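Local atomic coordinates of Alr2269 protein (PDB entry 3MC9), a protein that probably helps insert beta-barrel proteins into the outer membrane, its periplasmic POTRA domains being thought to take part in handling the incoming polypeptides. Residues F113-Q118 with Q135-L140. Numbering follows the deposited sequence.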
loop_
_atom_site.group_PDB
_atom_site.type_symbol
_atom_site.label_atom_id
_atom_site.label_comp_id
_atom_site.label_asym_id
_atom_site.label_seq_id
_atom_site.Cartn_x
_atom_site.Cartn_y
_atom_site.Cartn_z
ATOM N N PHE A 113 4.671 0.069 0.435
ATOM C CA PHE A 113 5.239 -1.258 0.687
ATOM C C PHE A 113 4.444 -2.144 1.656
ATOM O O PHE A 113 4.779 -3.324 1.801
ATOM C CB PHE A 113 6.674 -1.158 1.188
ATOM C CG PHE A 113 7.640 -0.608 0.187
ATOM C CD1 PHE A 113 8.030 -1.364 -0.902
ATOM C CD2 PHE A 113 8.194 0.653 0.357
ATOM C CE1 PHE A 113 8.941 -0.861 -1.827
ATOM C CE2 PHE A 113 9.097 1.161 -0.551
ATOM C CZ PHE A 113 9.479 0.404 -1.646
ATOM N N PHE A 114 3.393 -1.619 2.287
ATOM C CA PHE A 114 2.705 -2.351 3.364
ATOM C C PHE A 114 1.234 -2.586 3.140
ATOM O O PHE A 114 0.539 -1.718 2.622
ATOM C CB PHE A 114 2.862 -1.583 4.673
ATOM C CG PHE A 114 4.259 -1.197 4.948
ATOM C CD1 PHE A 114 5.143 -2.106 5.516
ATOM C CD2 PHE A 114 4.721 0.061 4.595
ATOM C CE1 PHE A 114 6.464 -1.748 5.747
ATOM C CE2 PHE A 114 6.007 0.420 4.832
ATOM C CZ PHE A 114 6.893 -0.476 5.402
ATOM N N SER A 115 0.756 -3.752 3.575
ATOM C CA SER A 115 -0.658 -4.108 3.469
ATOM C C SER A 115 -1.432 -3.686 4.727
ATOM O O SER A 115 -2.636 -3.439 4.675
ATOM C CB SER A 115 -0.813 -5.619 3.219
ATOM O OG SER A 115 0.005 -6.391 4.108
ATOM N N ASN A 116 -0.737 -3.600 5.856
ATOM C CA ASN A 116 -1.354 -3.138 7.097
ATOM C C ASN A 116 -0.378 -2.316 7.931
ATOM O O ASN A 116 0.822 -2.585 7.949
ATOM C CB ASN A 116 -1.893 -4.320 7.923
ATOM C CG ASN A 116 -2.914 -3.887 8.985
ATOM O OD1 ASN A 116 -2.972 -4.470 10.069
ATOM N ND2 ASN A 116 -3.719 -2.862 8.673
ATOM N N VAL A 117 -0.922 -1.307 8.605
ATOM C CA VAL A 117 -0.170 -0.397 9.443
ATOM C C VAL A 117 -1.044 0.036 10.617
ATOM O O VAL A 117 -2.192 0.445 10.424
ATOM C CB VAL A 117 0.217 0.888 8.682
ATOM C CG1 VAL A 117 1.057 1.791 9.582
ATOM C CG2 VAL A 117 0.941 0.559 7.386
ATOM N N GLN A 118 -0.508 -0.067 11.828
ATOM C CA GLN A 118 -1.168 0.512 12.985
ATOM C C GLN A 118 -0.165 1.111 13.959
ATOM O O GLN A 118 1.014 0.773 13.936
ATOM C CB GLN A 118 -2.022 -0.542 13.689
ATOM C CG GLN A 118 -1.284 -1.823 14.012
ATOM C CD GLN A 118 -2.192 -2.901 14.606
ATOM O OE1 GLN A 118 -2.453 -2.922 15.815
ATOM N NE2 GLN A 118 -2.660 -3.806 13.763
ATOM N N GLN A 135 2.937 -4.582 8.255
ATOM C CA GLN A 135 2.940 -5.871 7.578
ATOM C C GLN A 135 3.393 -5.611 6.162
ATOM O O GLN A 135 2.644 -5.044 5.368
ATOM C CB GLN A 135 1.545 -6.496 7.592
ATOM C CG GLN A 135 1.457 -7.905 6.990
ATOM C CD GLN A 135 2.583 -8.846 7.424
ATOM O OE1 GLN A 135 3.365 -9.294 6.593
ATOM N NE2 GLN A 135 2.657 -9.155 8.715
ATOM N N PRO A 136 4.648 -5.972 5.847
ATOM C CA PRO A 136 5.121 -5.768 4.485
ATOM C C PRO A 136 4.241 -6.480 3.461
ATOM O O PRO A 136 3.697 -7.550 3.738
ATOM C CB PRO A 136 6.530 -6.377 4.498
ATOM C CG PRO A 136 6.933 -6.406 5.924
ATOM C CD PRO A 136 5.687 -6.533 6.725
ATOM N N ASN A 137 4.098 -5.874 2.287
ATOM C CA ASN A 137 3.392 -6.521 1.174
ATOM C C ASN A 137 4.119 -7.809 0.800
ATOM O O ASN A 137 5.335 -7.909 0.988
ATOM C CB ASN A 137 3.371 -5.615 -0.054
ATOM C CG ASN A 137 2.312 -4.523 0.018
ATOM O OD1 ASN A 137 1.214 -4.726 0.534
ATOM N ND2 ASN A 137 2.637 -3.368 -0.530
ATOM N N PRO A 138 3.393 -8.792 0.255
ATOM C CA PRO A 138 4.086 -9.967 -0.244
ATOM C C PRO A 138 4.800 -9.658 -1.553
ATOM O O PRO A 138 4.571 -8.597 -2.144
ATOM C CB PRO A 138 2.947 -10.947 -0.505
ATOM C CG PRO A 138 1.825 -10.074 -0.932
ATOM C CD PRO A 138 1.977 -8.790 -0.144
ATOM N N VAL A 139 5.656 -10.572 -1.993
ATOM C CA VAL A 139 6.314 -10.457 -3.299
ATOM C C VAL A 139 5.233 -10.579 -4.369
ATOM O O VAL A 139 4.394 -11.467 -4.297
ATOM C CB VAL A 139 7.368 -11.566 -3.493
ATOM C CG1 VAL A 139 8.055 -11.437 -4.848
ATOM C CG2 VAL A 139 8.402 -11.527 -2.360
ATOM N N LEU A 140 5.220 -9.660 -5.333
ATOM C CA LEU A 140 4.217 -9.706 -6.415
ATOM C C LEU A 140 4.505 -10.879 -7.349
ATOM O O LEU A 140 5.549 -10.914 -8.018
ATOM C CB LEU A 140 4.192 -8.391 -7.199
ATOM C CG LEU A 140 3.178 -8.281 -8.341
ATOM C CD1 LEU A 140 1.735 -8.300 -7.810
ATOM C CD2 LEU A 140 3.433 -7.033 -9.150
HETATM O O HOH W 1 1.307 -8.420 3.187
#
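Asn137 N donates to Phe113 O over 2.7 Å, at 167° the straightest of three backbone hydrogen bonds closing the open end of the hairpin of strands 114-124 and 127-136. Ser115 N reaches Gln135 O at 2.9 Å, meeting that carbonyl almost head-on (C=O...N 177°), and Gln135 N returns a bond of 2.9 Å to Asn116 O. The pairing slips by one residue between Phe114–Pro136 and Asn116–Gln135, the mark of a beta bulge at Ser115, where the chain turns a corner. With chi1 at 47°, Ser115 OG sits between its own backbone N and carbonyl carbon, 3.6 Å from Gln135 CG; a water 2.6 Å from this OG donates to Pro136 O. The Asn137 side chain lies along the Phe113–Phe114 peptide, its OD1 3.4 Å from Phe114 C. On the face toward helices 78-87 and 98-110, the Phe114 ring turns an edge to Gln135 O, and its CD1 packs 3.8 Å from Pro136 CA. Phe114–Pro136 is the non-hydrogen-bonded pair, flanked by the bonds from Asn137 N and Ser115 N. Asn137 thus bonds in two directions, its backbone N-H to the hairpin and its side-chain ND2 to Leu174 O of the following POTRA domain.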